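Local coordinates for Box C/D snoRNA protein 1 (Saccharomyces cerevisiae, PDB 6THL) that is required for the accumulation of box C/D snoRNAs, with roles in snoRNA processing, transport to the nucleolus and ribosome biogenesis, at residues 73-85 against 109-123. Residues are numbered along the deposited sequence; the frame is centred on the assembly and turned at random.
Sequences DFLVQGMGKNVFQ and KEERTQILQKSGLKF
V76 and T113 bring the two backbones to 5.6 Å between their CA atoms, where the turn 75-79 lies against helix 109-117; farther on, helix 81-85 crosses that helix at 40°, the segment axes 11.2 Å apart. In this largely apolar packing within the BCD1 domain, the turn and helix 109-117 meet beside the mixed β-sheet, which 109-123 enters as strand 122-126, and W47 of strand 40-49 touches L75, M79 and F123. V76 splits its methyls between two helix residues: CG1 meets L116 CB at 3.7 Å, while CG2 faces T113 CG2. L116 divides its two methyls: CD1 meets the M79 thioether tip to tip, and CD2 lies obliquely 3.5 Å from F84 CD1. With CG anti to the backbone N (chi1 172°), the F84 ring sits where R112 CG lies over one of its faces, 3.5 Å from the centroid, a CH-pi contact. With an alanine here, the R112 methylenes and L116 CD2 would probably lose their shared aromatic partner, opening a gap between the helices. The R112 guanidinium, turned 68° from the ring, turns one face to the K81 backbone. At the start of strand 122-126, M79 CE reaches the F123 ring edge, 4.1 Å from CE1, and L75 CD2 comes obliquely to within 3.7 Å of F123 CD1.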
# COMPACT_ATOMS: atom_id res chain seq x y z
N ASP B 73 -13.34 27.84 7.60
CA ASP B 73 -14.42 26.89 7.86
C ASP B 73 -14.21 26.38 9.26
O ASP B 73 -13.07 26.09 9.64
CB ASP B 73 -14.33 25.64 6.98
CG ASP B 73 -15.14 25.72 5.71
OD1 ASP B 73 -15.82 26.72 5.44
OD2 ASP B 73 -15.07 24.74 4.95
N PHE B 74 -15.28 26.22 10.02
CA PHE B 74 -15.14 25.51 11.28
C PHE B 74 -14.65 24.09 10.91
O PHE B 74 -14.84 23.67 9.77
CB PHE B 74 -16.46 25.45 12.05
CG PHE B 74 -17.02 26.79 12.44
CD1 PHE B 74 -16.20 27.74 13.08
CD2 PHE B 74 -18.37 27.10 12.21
CE1 PHE B 74 -16.73 28.96 13.46
CE2 PHE B 74 -18.90 28.32 12.59
CZ PHE B 74 -18.08 29.25 13.21
N LEU B 75 -14.02 23.38 11.85
CA LEU B 75 -13.47 22.03 11.57
C LEU B 75 -14.50 20.96 11.16
O LEU B 75 -14.28 20.19 10.23
CB LEU B 75 -12.67 21.53 12.76
CG LEU B 75 -11.94 20.20 12.52
CD1 LEU B 75 -10.83 20.36 11.48
CD2 LEU B 75 -11.41 19.63 13.83
N VAL B 76 -15.62 20.87 11.87
CA VAL B 76 -16.68 19.96 11.47
C VAL B 76 -17.20 20.26 10.05
O VAL B 76 -17.61 19.34 9.35
CB VAL B 76 -17.87 19.96 12.46
CG1 VAL B 76 -17.46 19.30 13.77
CG2 VAL B 76 -18.42 21.37 12.70
N GLN B 77 -17.20 21.54 9.65
CA GLN B 77 -17.74 21.95 8.34
C GLN B 77 -17.01 21.30 7.16
O GLN B 77 -17.59 21.09 6.10
CB GLN B 77 -17.68 23.48 8.15
CG GLN B 77 -18.71 24.30 8.92
CD GLN B 77 -18.63 25.80 8.60
OE1 GLN B 77 -17.88 26.23 7.73
NE2 GLN B 77 -19.42 26.59 9.33
N GLY B 78 -15.72 21.01 7.35
CA GLY B 78 -14.87 20.44 6.30
C GLY B 78 -14.46 19.01 6.58
O GLY B 78 -13.33 18.62 6.32
N MET B 79 -15.39 18.22 7.11
CA MET B 79 -15.14 16.82 7.37
C MET B 79 -15.35 16.12 6.03
O MET B 79 -14.50 16.23 5.14
CB MET B 79 -16.04 16.30 8.49
CG MET B 79 -15.89 14.82 8.81
SD MET B 79 -16.40 14.31 10.48
CE MET B 79 -15.41 15.41 11.53
N GLY B 80 -16.49 15.47 5.84
CA GLY B 80 -16.75 14.76 4.61
C GLY B 80 -17.75 13.71 4.95
O GLY B 80 -17.67 13.13 6.04
N LYS B 81 -18.70 13.48 4.06
CA LYS B 81 -19.68 12.42 4.23
C LYS B 81 -19.05 11.17 4.82
O LYS B 81 -19.20 10.91 6.00
CB LYS B 81 -20.39 12.09 2.92
CG LYS B 81 -21.64 12.91 2.67
CD LYS B 81 -22.29 12.57 1.34
CE LYS B 81 -23.61 13.33 1.16
NZ LYS B 81 -24.14 13.39 -0.24
N ASN B 82 -18.34 10.40 3.99
CA ASN B 82 -17.74 9.10 4.40
C ASN B 82 -17.20 9.06 5.85
O ASN B 82 -17.36 8.05 6.59
CB ASN B 82 -16.63 8.67 3.41
CG ASN B 82 -15.77 9.83 2.91
OD1 ASN B 82 -15.96 11.01 3.27
ND2 ASN B 82 -14.82 9.50 2.06
N VAL B 83 -16.55 10.18 6.21
CA VAL B 83 -15.88 10.36 7.49
C VAL B 83 -16.93 10.50 8.58
O VAL B 83 -16.79 9.92 9.65
CB VAL B 83 -14.97 11.62 7.50
CG1 VAL B 83 -14.28 11.77 8.86
CG2 VAL B 83 -13.95 11.58 6.36
N PHE B 84 -17.95 11.31 8.32
CA PHE B 84 -19.08 11.39 9.22
C PHE B 84 -19.66 10.00 9.29
O PHE B 84 -19.58 9.34 10.31
CB PHE B 84 -20.12 12.39 8.70
CG PHE B 84 -21.39 12.38 9.48
CD1 PHE B 84 -21.62 13.33 10.46
CD2 PHE B 84 -22.36 11.42 9.25
CE1 PHE B 84 -22.80 13.32 11.20
CE2 PHE B 84 -23.54 11.39 9.99
CZ PHE B 84 -23.75 12.35 10.97
N GLN B 85 -20.20 9.52 8.19
CA GLN B 85 -20.83 8.22 8.24
C GLN B 85 -20.07 7.39 9.26
O GLN B 85 -20.65 6.85 10.21
CB GLN B 85 -20.82 7.54 6.87
CG GLN B 85 -21.88 8.08 5.91
CD GLN B 85 -21.73 7.55 4.49
OE1 GLN B 85 -20.62 7.45 3.95
NE2 GLN B 85 -22.86 7.21 3.87
N LYS B 109 -24.75 18.37 4.82
CA LYS B 109 -23.74 19.08 5.61
C LYS B 109 -24.38 19.82 6.80
O LYS B 109 -23.90 19.68 7.91
CB LYS B 109 -22.93 20.03 4.71
CG LYS B 109 -21.90 20.90 5.44
CD LYS B 109 -22.41 22.31 5.72
CE LYS B 109 -21.82 22.90 7.00
NZ LYS B 109 -22.12 24.34 7.20
N GLU B 110 -25.46 20.57 6.53
CA GLU B 110 -26.28 21.33 7.52
C GLU B 110 -26.50 20.62 8.84
O GLU B 110 -26.31 21.19 9.91
CB GLU B 110 -27.68 21.61 6.95
CG GLU B 110 -27.81 22.90 6.16
CD GLU B 110 -26.97 22.93 4.90
OE1 GLU B 110 -26.87 21.89 4.23
OE2 GLU B 110 -26.40 24.00 4.56
N GLU B 111 -26.96 19.38 8.73
CA GLU B 111 -27.29 18.54 9.88
C GLU B 111 -26.01 17.88 10.38
O GLU B 111 -25.73 17.93 11.57
CB GLU B 111 -28.34 17.48 9.49
CG GLU B 111 -29.78 18.00 9.41
CD GLU B 111 -30.51 17.64 8.10
OE1 GLU B 111 -30.20 16.60 7.47
OE2 GLU B 111 -31.43 18.41 7.72
N ARG B 112 -25.26 17.26 9.47
CA ARG B 112 -24.00 16.55 9.81
C ARG B 112 -23.14 17.43 10.68
O ARG B 112 -22.69 17.02 11.76
CB ARG B 112 -23.19 16.22 8.56
CG ARG B 112 -23.48 14.88 7.91
CD ARG B 112 -22.32 14.47 7.02
NE ARG B 112 -21.71 15.62 6.35
CZ ARG B 112 -22.05 16.06 5.14
NH1 ARG B 112 -23.00 15.45 4.42
NH2 ARG B 112 -21.43 17.13 4.65
N THR B 113 -22.92 18.65 10.19
CA THR B 113 -22.21 19.69 10.90
C THR B 113 -22.83 19.86 12.29
O THR B 113 -22.11 19.94 13.28
CB THR B 113 -22.24 20.99 10.09
OG1 THR B 113 -21.62 20.75 8.82
CG2 THR B 113 -21.48 22.12 10.78
N GLN B 114 -24.16 19.85 12.34
CA GLN B 114 -24.93 20.12 13.57
C GLN B 114 -24.90 18.95 14.57
O GLN B 114 -24.95 19.17 15.78
CB GLN B 114 -26.38 20.43 13.16
CG GLN B 114 -27.18 21.40 14.02
CD GLN B 114 -28.64 21.45 13.56
OE1 GLN B 114 -29.09 22.43 12.93
NE2 GLN B 114 -29.37 20.37 13.83
N ILE B 115 -24.84 17.72 14.07
CA ILE B 115 -24.84 16.53 14.94
C ILE B 115 -23.48 16.26 15.59
O ILE B 115 -23.42 15.67 16.66
CB ILE B 115 -25.29 15.25 14.20
CG1 ILE B 115 -26.70 15.44 13.60
CG2 ILE B 115 -25.27 14.04 15.15
CD1 ILE B 115 -27.04 14.48 12.48
N LEU B 116 -22.39 16.67 14.93
CA LEU B 116 -21.05 16.52 15.51
C LEU B 116 -20.79 17.55 16.61
O LEU B 116 -19.95 17.32 17.47
CB LEU B 116 -19.95 16.62 14.44
CG LEU B 116 -20.03 15.71 13.20
CD1 LEU B 116 -18.84 15.99 12.30
CD2 LEU B 116 -20.11 14.23 13.53
N GLN B 117 -21.51 18.68 16.58
CA GLN B 117 -21.31 19.71 17.60
C GLN B 117 -21.85 19.35 18.99
O GLN B 117 -21.36 19.87 19.99
CB GLN B 117 -21.95 21.01 17.16
CG GLN B 117 -21.22 21.67 16.01
CD GLN B 117 -21.93 22.92 15.54
OE1 GLN B 117 -22.02 23.18 14.34
NE2 GLN B 117 -22.44 23.70 16.49
N LYS B 118 -22.85 18.47 19.05
CA LYS B 118 -23.49 18.10 20.30
C LYS B 118 -23.12 16.65 20.58
O LYS B 118 -23.94 15.83 20.99
CB LYS B 118 -25.01 18.30 20.19
CG LYS B 118 -25.44 19.59 19.48
CD LYS B 118 -24.91 20.87 20.15
CE LYS B 118 -24.90 22.06 19.18
NZ LYS B 118 -24.66 23.37 19.84
N SER B 119 -21.84 16.37 20.39
CA SER B 119 -21.38 15.03 20.13
C SER B 119 -20.47 14.46 21.21
O SER B 119 -20.50 13.27 21.48
CB SER B 119 -20.62 15.05 18.82
OG SER B 119 -19.61 14.07 18.78
N GLY B 120 -19.63 15.30 21.80
CA GLY B 120 -18.70 14.83 22.84
C GLY B 120 -17.38 14.26 22.34
O GLY B 120 -16.53 13.80 23.12
N LEU B 121 -17.20 14.30 21.02
CA LEU B 121 -15.98 13.89 20.44
C LEU B 121 -14.97 14.98 20.70
O LEU B 121 -15.25 16.14 20.45
CB LEU B 121 -16.16 13.67 18.95
CG LEU B 121 -16.93 12.41 18.64
CD1 LEU B 121 -17.28 12.42 17.17
CD2 LEU B 121 -16.16 11.15 18.99
N LYS B 122 -13.82 14.61 21.25
CA LYS B 122 -12.73 15.54 21.34
C LYS B 122 -11.85 15.42 20.06
O LYS B 122 -11.83 14.38 19.38
CB LYS B 122 -11.94 15.29 22.61
CG LYS B 122 -12.73 15.42 23.91
CD LYS B 122 -11.97 14.77 25.08
CE LYS B 122 -12.87 14.24 26.19
NZ LYS B 122 -13.35 15.32 27.09
N PHE B 123 -11.15 16.50 19.74
CA PHE B 123 -10.36 16.56 18.54
C PHE B 123 -8.98 16.99 18.94
O PHE B 123 -8.80 18.03 19.57
CB PHE B 123 -10.98 17.53 17.55
CG PHE B 123 -12.23 17.01 16.94
CD1 PHE B 123 -12.25 16.53 15.66
CD2 PHE B 123 -13.39 16.93 17.69
CE1 PHE B 123 -13.41 16.01 15.10
CE2 PHE B 123 -14.55 16.41 17.15
CZ PHE B 123 -14.55 15.95 15.85